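Local coordinates for protein tyrocidine synthase 2 (Brevibacillus parabrevis, PDB 6TA8) that contributes a condensation-family domain, a two-lobed alpha/beta fold found in large modular peptide synthetases, at residues A[36-41]-A[203-208]; A[249-254]-A[438-443]; A[59-64]-A[398-403]. One frame throughout, in Å; residues are numbered along the deposited sequence.

Interaction 1: A[36-41]-A[203-208]; sequences ALTPIQ and DWAAQL
The capping box that starts helix 39-46 packs against helix 201-212, where Thr38 CG2 lies 4.1 Å from Ala205 CB. Thr38 serves two functions through its two branches. Its first torsion (chi1 61°) sets OG1 between the backbone N and the carbonyl carbon, facing the first helical turn, while CG2 stands anti to the carbonyl carbon and faces the other helix. There CG2 also meets Leu208 CD2 at 4.2 Å, the two side chains crossing at about a right angle. Leu208 CD2 meets Pro39 CD at 3.6 Å, the tightest apolar approach of the pair. Because Ala205 and Leu208 are three residues apart on their helix, both fall on the flank turned to the cap. The box itself rests on one strong bond: Thr38 N donates to Gln41 OE1 over 2.9 Å with an N-H...O angle of 169°, and the reciprocal bond from Gln41 N to Thr38 OG1 is weak at 3.5 Å. Gln41 OE1 thus takes up the N-H of the cap residue, and Gln41 NE2 is held in turn by Leu165 O, which limits rotation of the amide. Before the cap, Ala36 O sits 3.6 Å from Ala205 CB and also receives a weak bond from Gln99 NE2. Helix 359-365 closes over Pro39 and Leu208 through Ile362.

Interaction 2: A[249-254]-A[438-443]; sequences HTRTLS and YSRLQY
Thr250 and Arg251 pair with Ser439 and Tyr438 as an antiparallel ladder joining strands 250-256 and 431-439. Its hydrogen bonds are all backbone. Arg251 and Tyr438 form the hydrogen-bonded pair, with 2.8 Å for Arg251 N to Tyr438 O and 3.0 Å for Tyr438 N to Arg251 O. Beyond the non-hydrogen-bonded pair Thr250-Ser439, Arg440 N reaches His249 O at 2.8 Å.

Two CH-pi contacts follow. Leu441 CD1 stands 3.4 Å from the His249 ring centroid, only 7° off the normal, so the methyl sits over the middle of the imidazole face. Arg251 CB lies 4.2 Å from the Tyr438 ring centroid, off-centre.

Among the charged groups, Arg251 and Arg440 run side by side in the same direction, their guanidinium planes 29° apart and Arg251 NH2 4.5 Å from Arg440 NE. Arg251 NH1 bonds to Thr250 O at 3.2 Å, from above the carbonyl plane, and to Lys248 O. A water links His249 ND1 and Arg440 NH1 weakly.

Arg440 CD, over one face of the Arg251 guanidinium, may ease the closeness of like charges, whereas Arg440 NH1, 5.0 Å from His249 ND1, may disfavour protonation of His249, which Asp244, weakly bonded to NE2, could offset.

Interaction 3: A[59-64]-A[398-403]; sequences VMLFRE and GGFTFS
The Phe400 ring carries Leu61 CD1 on one face, 4.2 Å from its centroid and 4° off the normal, so the methyl projects onto the ring centre. On the Phe62 ring one face holds the backbone N of Glu64, displaced toward the rim, while Thr401 CG2 comes in obliquely to within 3.6 Å of Phe62 CD2. Leu61 CD2 comes to the Phe402 ring obliquely, 4.0 Å from Phe402 CD2, though the two side chains run alongside, pointing the same way. Leu61 thus serves both phenylalanines: CD1 lies over the Phe400 face and CD2 touches the rims of Phe400 and Phe402. Its chi1 of -51°, placing CG beside the backbone N, brings the branch back to the neighbouring strand although CB starts off away from it.

Three backbone bonds define the strand pairing. Phe62 N to Thr401 O measures 2.6 Å and Thr401 N to Phe62 O 3.2 Å, the hydrogen-bonded pair of an antiparallel ladder. Ser403 N adds a bond to Met60 O at 3.0 Å, its donor tilted out of the carbonyl plane. Ser403 CB then wedges between Met60 CG and Phe62 CB, each 3.6 Å from it, and its OG turns to His157 ND1 and Leu405 N. That histidine ring also meets Phe62.

On the other side of the ladder, helix 169-187 receives Phe402 edge-to-face on Phe176 and touches Phe400 through Phe176 and Ser180. Strand 401-402 thus becomes the outermost strand of a mixed five-stranded sheet whose other members all come from the first 163 residues. Such a late segment, inserted between strands 383-390 and 421-428 of the second sheet and reaching over to the first lobe, is consistent with the crossover called the latch in condensation domains.

In the fold
From the N terminus, 36-41 opens interaction 1 and 59-64 opens interaction 3 before 203-208 closes the first loop, so these two cross. Next, 249-254 opens interaction 2 inside the span of interaction 3; 398-403 closes interaction 3 and 438-443 closes interaction 2 later, which makes a second crossing. Interactions 1 and 2 are in series, on opposite sides of the chain's centre. Interaction 1 joins helices 39-46 and 201-212, interaction 2 adds an outermost strand to the six-stranded sheet, and interaction 3 carries a late segment onto the five-stranded sheet. Their nearest atoms are about 15 to 18 Å apart, so the contacts do not touch and are linked through the chain.

Interaction 1: A[36-41]-A[203-208]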
loop_
_atom_site.group_PDB
_atom_site.type_symbol
_atom_site.label_atom_id
_atom_site.label_comp_id
_atom_site.label_asym_id
_atom_site.label_seq_id
_atom_site.Cartn_x
_atom_site.Cartn_y
_atom_site.Cartn_z
ATOM N N ALA A 36 -11.646 15.878 -6.861
ATOM C CA ALA A 36 -10.873 15.544 -8.048
ATOM C C ALA A 36 -10.091 14.255 -7.828
ATOM O O ALA A 36 -9.711 13.915 -6.704
ATOM C CB ALA A 36 -9.918 16.682 -8.407
ATOM N N LEU A 37 -9.852 13.535 -8.921
ATOM C CA LEU A 37 -9.147 12.261 -8.857
ATOM C C LEU A 37 -7.652 12.505 -8.681
ATOM O O LEU A 37 -7.033 13.216 -9.480
ATOM C CB LEU A 37 -9.413 11.440 -10.118
ATOM C CG LEU A 37 -10.814 10.846 -10.293
ATOM C CD1 LEU A 37 -10.956 10.216 -11.669
ATOM C CD2 LEU A 37 -11.111 9.829 -9.203
ATOM N N THR A 38 -7.075 11.917 -7.635
ATOM C CA THR A 38 -5.643 12.000 -7.417
ATOM C C THR A 38 -4.910 11.125 -8.437
ATOM O O THR A 38 -5.522 10.269 -9.080
ATOM C CB THR A 38 -5.302 11.571 -5.990
ATOM O OG1 THR A 38 -5.717 10.218 -5.778
ATOM C CG2 THR A 38 -5.999 12.474 -4.986
ATOM N N PRO A 39 -3.600 11.340 -8.621
ATOM C CA PRO A 39 -2.867 10.528 -9.611
ATOM C C PRO A 39 -2.982 9.029 -9.389
ATOM O O PRO A 39 -3.148 8.280 -10.360
ATOM C CB PRO A 39 -1.420 11.014 -9.450
ATOM C CG PRO A 39 -1.554 12.413 -8.981
ATOM C CD PRO A 39 -2.770 12.439 -8.095
ATOM N N ILE A 40 -2.896 8.567 -8.141
ATOM C CA ILE A 40 -3.008 7.135 -7.886
ATOM C C ILE A 40 -4.436 6.660 -8.126
ATOM O O ILE A 40 -4.664 5.484 -8.438
ATOM C CB ILE A 40 -2.523 6.805 -6.461
ATOM C CG1 ILE A 40 -2.327 5.296 -6.295
ATOM C CG2 ILE A 40 -3.490 7.347 -5.417
ATOM C CD1 ILE A 40 -1.385 4.685 -7.308
ATOM N N GLN A 41 -5.416 7.557 -8.002
ATOM C CA GLN A 41 -6.789 7.206 -8.342
ATOM C C GLN A 41 -6.992 7.176 -9.851
ATOM O O GLN A 41 -7.699 6.301 -10.366
ATOM C CB GLN A 41 -7.758 8.189 -7.686
ATOM C CG GLN A 41 -7.929 7.976 -6.190
ATOM C CD GLN A 41 -8.740 9.074 -5.535
ATOM O OE1 GLN A 41 -8.785 10.203 -6.024
ATOM N NE2 GLN A 41 -9.385 8.749 -4.421
ATOM N N ASP A 203 -9.688 18.628 0.496
ATOM C CA ASP A 203 -8.744 19.740 0.509
ATOM C C ASP A 203 -7.384 19.333 -0.044
ATOM O O ASP A 203 -6.712 20.142 -0.693
ATOM C CB ASP A 203 -8.590 20.287 1.928
ATOM C CG ASP A 203 -9.839 20.988 2.423
ATOM O OD1 ASP A 203 -10.600 21.517 1.583
ATOM O OD2 ASP A 203 -10.058 21.013 3.653
ATOM N N TRP A 204 -6.965 18.091 0.202
ATOM C CA TRP A 204 -5.684 17.622 -0.317
ATOM C C TRP A 204 -5.699 17.557 -1.839
ATOM O O TRP A 204 -4.771 18.038 -2.501
ATOM C CB TRP A 204 -5.344 16.256 0.282
ATOM C CG TRP A 204 -4.169 15.585 -0.363
ATOM C CD1 TRP A 204 -4.194 14.725 -1.424
ATOM C CD2 TRP A 204 -2.793 15.713 0.015
ATOM N NE1 TRP A 204 -2.921 14.314 -1.731
ATOM C CE2 TRP A 204 -2.041 14.907 -0.862
ATOM C CE3 TRP A 204 -2.124 16.435 1.008
ATOM C CZ2 TRP A 204 -0.655 14.801 -0.777
ATOM C CZ3 TRP A 204 -0.748 16.329 1.092
ATOM C CH2 TRP A 204 -0.029 15.518 0.204
ATOM N N ALA A 205 -6.748 16.963 -2.415
ATOM C CA ALA A 205 -6.840 16.872 -3.869
ATOM C C ALA A 205 -7.012 18.242 -4.509
ATOM O O ALA A 205 -6.551 18.460 -5.635
ATOM C CB ALA A 205 -7.991 15.950 -4.268
ATOM N N ALA A 206 -7.679 19.170 -3.818
ATOM C CA ALA A 206 -7.792 20.530 -4.332
ATOM C C ALA A 206 -6.442 21.238 -4.313
ATOM O O ALA A 206 -6.090 21.942 -5.267
ATOM C CB ALA A 206 -8.821 21.315 -3.521
ATOM N N GLN A 207 -5.676 21.067 -3.234
ATOM C CA GLN A 207 -4.342 21.652 -3.177
ATOM C C GLN A 207 -3.373 20.913 -4.092
ATOM O O GLN A 207 -2.383 21.497 -4.549
ATOM C CB GLN A 207 -3.836 21.650 -1.732
ATOM C CG GLN A 207 -2.422 22.185 -1.539
ATOM C CD GLN A 207 -2.204 23.534 -2.195
ATOM O OE1 GLN A 207 -3.044 24.429 -2.102
ATOM N NE2 GLN A 207 -1.069 23.685 -2.865
ATOM N N LEU A 208 -3.649 19.639 -4.383
ATOM C CA LEU A 208 -2.763 18.867 -5.246
ATOM C C LEU A 208 -2.755 19.403 -6.672
ATOM O O LEU A 208 -1.729 19.321 -7.357
ATOM C CB LEU A 208 -3.174 17.395 -5.232
ATOM C CG LEU A 208 -2.115 16.368 -5.632
ATOM C CD1 LEU A 208 -0.891 16.472 -4.740
ATOM C CD2 LEU A 208 -2.703 14.972 -5.568
#

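Interaction 2: A[249-254]-A[438-443]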
loop_
_atom_site.group_PDB
_atom_site.type_symbol
_atom_site.label_atom_id
_atom_site.label_comp_id
_atom_site.label_asym_id
_atom_site.label_seq_id
_atom_site.Cartn_x
_atom_site.Cartn_y
_atom_site.Cartn_z
ATOM N N HIS A 249 -4.107 -16.662 -11.154
ATOM C CA HIS A 249 -2.852 -17.393 -11.259
ATOM C C HIS A 249 -1.752 -16.808 -10.382
ATOM O O HIS A 249 -0.585 -17.181 -10.543
ATOM C CB HIS A 249 -2.385 -17.428 -12.717
ATOM C CG HIS A 249 -3.443 -17.874 -13.678
ATOM N ND1 HIS A 249 -3.762 -19.200 -13.870
ATOM C CD2 HIS A 249 -4.253 -17.169 -14.501
ATOM C CE1 HIS A 249 -4.724 -19.294 -14.771
ATOM N NE2 HIS A 249 -5.041 -18.074 -15.169
ATOM N N THR A 250 -2.094 -15.910 -9.462
ATOM C CA THR A 250 -1.094 -15.252 -8.633
ATOM C C THR A 250 -0.747 -16.116 -7.427
ATOM O O THR A 250 -1.635 -16.558 -6.691
ATOM C CB THR A 250 -1.597 -13.884 -8.173
ATOM O OG1 THR A 250 -1.610 -12.978 -9.284
ATOM C CG2 THR A 250 -0.700 -13.323 -7.080
ATOM N N ARG A 251 0.547 -16.353 -7.228
ATOM C CA ARG A 251 1.052 -17.064 -6.066
ATOM C C ARG A 251 2.074 -16.195 -5.346
ATOM O O ARG A 251 2.671 -15.288 -5.931
ATOM C CB ARG A 251 1.682 -18.406 -6.460
ATOM C CG ARG A 251 0.727 -19.359 -7.160
ATOM C CD ARG A 251 -0.441 -19.732 -6.262
ATOM N NE ARG A 251 -1.267 -20.782 -6.851
ATOM C CZ ARG A 251 -2.366 -20.557 -7.564
ATOM N NH1 ARG A 251 -2.776 -19.314 -7.780
ATOM N NH2 ARG A 251 -3.056 -21.573 -8.060
ATOM N N THR A 252 2.269 -16.480 -4.060
ATOM C CA THR A 252 3.168 -15.701 -3.217
ATOM C C THR A 252 4.174 -16.624 -2.550
ATOM O O THR A 252 3.803 -17.673 -2.016
ATOM C CB THR A 252 2.397 -14.915 -2.149
ATOM O OG1 THR A 252 1.753 -15.831 -1.253
ATOM C CG2 THR A 252 1.352 -14.014 -2.791
ATOM N N LEU A 253 5.443 -16.226 -2.580
ATOM C CA LEU A 253 6.520 -16.920 -1.887
ATOM C C LEU A 253 7.121 -15.956 -0.874
ATOM O O LEU A 253 7.597 -14.878 -1.246
ATOM C CB LEU A 253 7.584 -17.412 -2.870
ATOM C CG LEU A 253 8.725 -18.254 -2.290
ATOM C CD1 LEU A 253 9.097 -19.380 -3.239
ATOM C CD2 LEU A 253 9.938 -17.395 -1.988
ATOM N N SER A 254 7.103 -16.342 0.399
ATOM C CA SER A 254 7.527 -15.471 1.483
ATOM C C SER A 254 8.685 -16.092 2.253
ATOM O O SER A 254 8.773 -17.315 2.399
ATOM C CB SER A 254 6.368 -15.183 2.447
ATOM O OG SER A 254 5.223 -14.726 1.751
ATOM N N TYR A 438 3.915 -13.304 -7.735
ATOM C CA TYR A 438 4.179 -13.651 -9.123
ATOM C C TYR A 438 2.994 -14.426 -9.681
ATOM O O TYR A 438 2.095 -14.845 -8.948
ATOM C CB TYR A 438 5.469 -14.472 -9.259
ATOM C CG TYR A 438 5.381 -15.850 -8.639
ATOM C CD1 TYR A 438 5.575 -16.034 -7.277
ATOM C CD2 TYR A 438 5.099 -16.968 -9.417
ATOM C CE1 TYR A 438 5.493 -17.290 -6.707
ATOM C CE2 TYR A 438 5.013 -18.228 -8.855
ATOM C CZ TYR A 438 5.212 -18.383 -7.500
ATOM O OH TYR A 438 5.128 -19.635 -6.936
ATOM N N SER A 439 3.002 -14.615 -10.997
ATOM C CA SER A 439 2.006 -15.428 -11.682
ATOM C C SER A 439 2.619 -16.774 -12.040
ATOM O O SER A 439 3.741 -16.832 -12.557
ATOM C CB SER A 439 1.493 -14.728 -12.942
ATOM O OG SER A 439 0.597 -15.564 -13.657
ATOM N N ARG A 440 1.884 -17.853 -11.766
ATOM C CA ARG A 440 2.415 -19.188 -12.011
ATOM C C ARG A 440 2.515 -19.508 -13.497
ATOM O O ARG A 440 3.209 -20.462 -13.866
ATOM C CB ARG A 440 1.556 -20.239 -11.304
ATOM C CG ARG A 440 0.108 -20.277 -11.758
ATOM C CD ARG A 440 -0.662 -21.361 -11.022
ATOM N NE ARG A 440 0.019 -22.650 -11.096
ATOM C CZ ARG A 440 -0.192 -23.553 -12.049
ATOM N NH1 ARG A 440 -1.072 -23.311 -13.011
ATOM N NH2 ARG A 440 0.476 -24.698 -12.041
ATOM N N LEU A 441 1.845 -18.738 -14.353
ATOM C CA LEU A 441 1.953 -18.930 -15.793
ATOM C C LEU A 441 3.198 -18.278 -16.380
ATOM O O LEU A 441 3.450 -18.430 -17.581
ATOM C CB LEU A 441 0.706 -18.389 -16.496
ATOM C CG LEU A 441 -0.652 -18.626 -15.831
ATOM C CD1 LEU A 441 -1.764 -18.139 -16.744
ATOM C CD2 LEU A 441 -0.854 -20.093 -15.476
ATOM N N GLN A 442 3.975 -17.565 -15.571
ATOM C CA GLN A 442 5.221 -16.955 -16.012
ATOM C C GLN A 442 6.447 -17.486 -15.292
ATOM O O GLN A 442 7.532 -17.495 -15.880
ATOM C CB GLN A 442 5.166 -15.431 -15.828
ATOM C CG GLN A 442 4.301 -14.714 -16.844
ATOM C CD GLN A 442 4.094 -13.253 -16.505
ATOM O OE1 GLN A 442 3.953 -12.890 -15.336
ATOM N NE2 GLN A 442 4.073 -12.407 -17.527
ATOM N N TYR A 443 6.308 -17.928 -14.044
ATOM C CA TYR A 443 7.428 -18.422 -13.259
ATOM C C TYR A 443 7.037 -19.695 -12.536
ATOM O O TYR A 443 5.904 -19.831 -12.067
ATOM C CB TYR A 443 7.886 -17.403 -12.218
ATOM C CG TYR A 443 8.593 -16.231 -12.812
ATOM C CD1 TYR A 443 9.903 -16.340 -13.254
ATOM C CD2 TYR A 443 7.951 -15.012 -12.936
ATOM C CE1 TYR A 443 10.552 -15.261 -13.802
ATOM C CE2 TYR A 443 8.589 -13.933 -13.481
ATOM C CZ TYR A 443 9.886 -14.062 -13.911
ATOM O OH TYR A 443 10.506 -12.976 -14.457
HETATM O O HOH W 1 -3.520 -22.176 -12.440
#

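Interaction 3: A[59-64]-A[398-403]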
loop_
_atom_site.group_PDB
_atom_site.type_symbol
_atom_site.label_atom_id
_atom_site.label_comp_id
_atom_site.label_asym_id
_atom_site.label_seq_id
_atom_site.Cartn_x
_atom_site.Cartn_y
_atom_site.Cartn_z
ATOM N N VAL A 59 -8.158 -6.262 6.902
ATOM C CA VAL A 59 -7.492 -6.817 8.071
ATOM C C VAL A 59 -8.506 -7.641 8.853
ATOM O O VAL A 59 -9.707 -7.348 8.854
ATOM C CB VAL A 59 -6.865 -5.724 8.970
ATOM C CG1 VAL A 59 -5.843 -4.905 8.192
ATOM C CG2 VAL A 59 -7.938 -4.819 9.564
ATOM N N MET A 60 -8.018 -8.686 9.514
ATOM C CA MET A 60 -8.843 -9.565 10.333
ATOM C C MET A 60 -8.385 -9.443 11.778
ATOM O O MET A 60 -7.244 -9.793 12.100
ATOM C CB MET A 60 -8.752 -11.016 9.851
ATOM C CG MET A 60 -9.584 -12.003 10.655
ATOM S SD MET A 60 -11.334 -11.989 10.218
ATOM C CE MET A 60 -11.286 -12.736 8.592
ATOM N N LEU A 61 -9.261 -8.936 12.637
ATOM C CA LEU A 61 -8.954 -8.738 14.046
ATOM C C LEU A 61 -9.536 -9.872 14.882
ATOM O O LEU A 61 -10.376 -10.651 14.428
ATOM C CB LEU A 61 -9.487 -7.386 14.526
ATOM C CG LEU A 61 -9.097 -6.181 13.668
ATOM C CD1 LEU A 61 -9.725 -4.907 14.209
ATOM C CD2 LEU A 61 -7.584 -6.047 13.589
ATOM N N PHE A 62 -9.076 -9.952 16.129
ATOM C CA PHE A 62 -9.482 -11.011 17.039
ATOM C C PHE A 62 -9.576 -10.457 18.452
ATOM O O PHE A 62 -8.848 -9.533 18.825
ATOM C CB PHE A 62 -8.497 -12.192 16.991
ATOM C CG PHE A 62 -8.776 -13.263 18.010
ATOM C CD1 PHE A 62 -9.981 -13.945 18.008
ATOM C CD2 PHE A 62 -7.827 -13.591 18.963
ATOM C CE1 PHE A 62 -10.236 -14.931 18.944
ATOM C CE2 PHE A 62 -8.075 -14.576 19.899
ATOM C CZ PHE A 62 -9.281 -15.245 19.890
ATOM N N ARG A 63 -10.493 -11.025 19.232
ATOM C CA ARG A 63 -10.637 -10.681 20.642
ATOM C C ARG A 63 -11.103 -11.925 21.380
ATOM O O ARG A 63 -12.186 -12.445 21.091
ATOM C CB ARG A 63 -11.624 -9.527 20.836
ATOM C CG ARG A 63 -11.492 -8.816 22.171
ATOM C CD ARG A 63 -12.468 -7.657 22.285
ATOM N NE ARG A 63 -12.577 -7.163 23.654
ATOM C CZ ARG A 63 -11.917 -6.111 24.126
ATOM N NH1 ARG A 63 -11.093 -5.436 23.336
ATOM N NH2 ARG A 63 -12.079 -5.734 25.387
ATOM N N GLU A 64 -10.285 -12.400 22.324
ATOM C CA GLU A 64 -10.574 -13.668 22.990
ATOM C C GLU A 64 -11.888 -13.611 23.759
ATOM O O GLU A 64 -12.677 -14.563 23.726
ATOM C CB GLU A 64 -9.420 -14.051 23.918
ATOM C CG GLU A 64 -8.909 -12.918 24.795
ATOM C CD GLU A 64 -7.801 -12.120 24.135
ATOM O OE1 GLU A 64 -6.615 -12.437 24.369
ATOM O OE2 GLU A 64 -8.116 -11.176 23.381
ATOM N N GLY A 398 -3.950 -0.412 20.601
ATOM C CA GLY A 398 -3.388 -1.450 21.446
ATOM C C GLY A 398 -4.383 -2.028 22.432
ATOM O O GLY A 398 -4.180 -1.962 23.646
ATOM N N GLY A 399 -5.465 -2.599 21.909
ATOM C CA GLY A 399 -6.491 -3.190 22.746
ATOM C C GLY A 399 -6.972 -4.533 22.239
ATOM O O GLY A 399 -7.487 -5.349 23.009
ATOM N N PHE A 400 -6.810 -4.772 20.941
ATOM C CA PHE A 400 -7.204 -6.018 20.307
ATOM C C PHE A 400 -5.959 -6.804 19.894
ATOM O O PHE A 400 -4.829 -6.462 20.259
ATOM C CB PHE A 400 -8.120 -5.735 19.111
ATOM C CG PHE A 400 -7.616 -4.649 18.195
ATOM C CD1 PHE A 400 -6.494 -4.847 17.404
ATOM C CD2 PHE A 400 -8.272 -3.430 18.120
ATOM C CE1 PHE A 400 -6.033 -3.852 16.563
ATOM C CE2 PHE A 400 -7.815 -2.431 17.278
ATOM C CZ PHE A 400 -6.694 -2.643 16.500
ATOM N N THR A 401 -6.174 -7.866 19.124
ATOM C CA THR A 401 -5.088 -8.635 18.539
ATOM C C THR A 401 -5.476 -9.031 17.122
ATOM O O THR A 401 -6.658 -9.081 16.770
ATOM C CB THR A 401 -4.749 -9.885 19.366
ATOM O OG1 THR A 401 -3.894 -10.747 18.606
ATOM C CG2 THR A 401 -6.014 -10.637 19.744
ATOM N N PHE A 402 -4.463 -9.303 16.306
ATOM C CA PHE A 402 -4.673 -9.679 14.916
ATOM C C PHE A 402 -4.915 -11.180 14.820
ATOM O O PHE A 402 -4.144 -11.976 15.367
ATOM C CB PHE A 402 -3.474 -9.269 14.060
ATOM C CG PHE A 402 -3.303 -7.782 13.933
ATOM C CD1 PHE A 402 -2.622 -7.064 14.902
ATOM C CD2 PHE A 402 -3.830 -7.100 12.848
ATOM C CE1 PHE A 402 -2.465 -5.694 14.791
ATOM C CE2 PHE A 402 -3.676 -5.730 12.730
ATOM C CZ PHE A 402 -2.993 -5.027 13.703
ATOM N N SER A 403 -5.986 -11.556 14.128
ATOM C CA SER A 403 -6.363 -12.956 14.037
ATOM C C SER A 403 -5.424 -13.706 13.094
ATOM O O SER A 403 -4.955 -13.151 12.098
ATOM C CB SER A 403 -7.802 -13.090 13.547
ATOM O OG SER A 403 -8.107 -14.433 13.215
#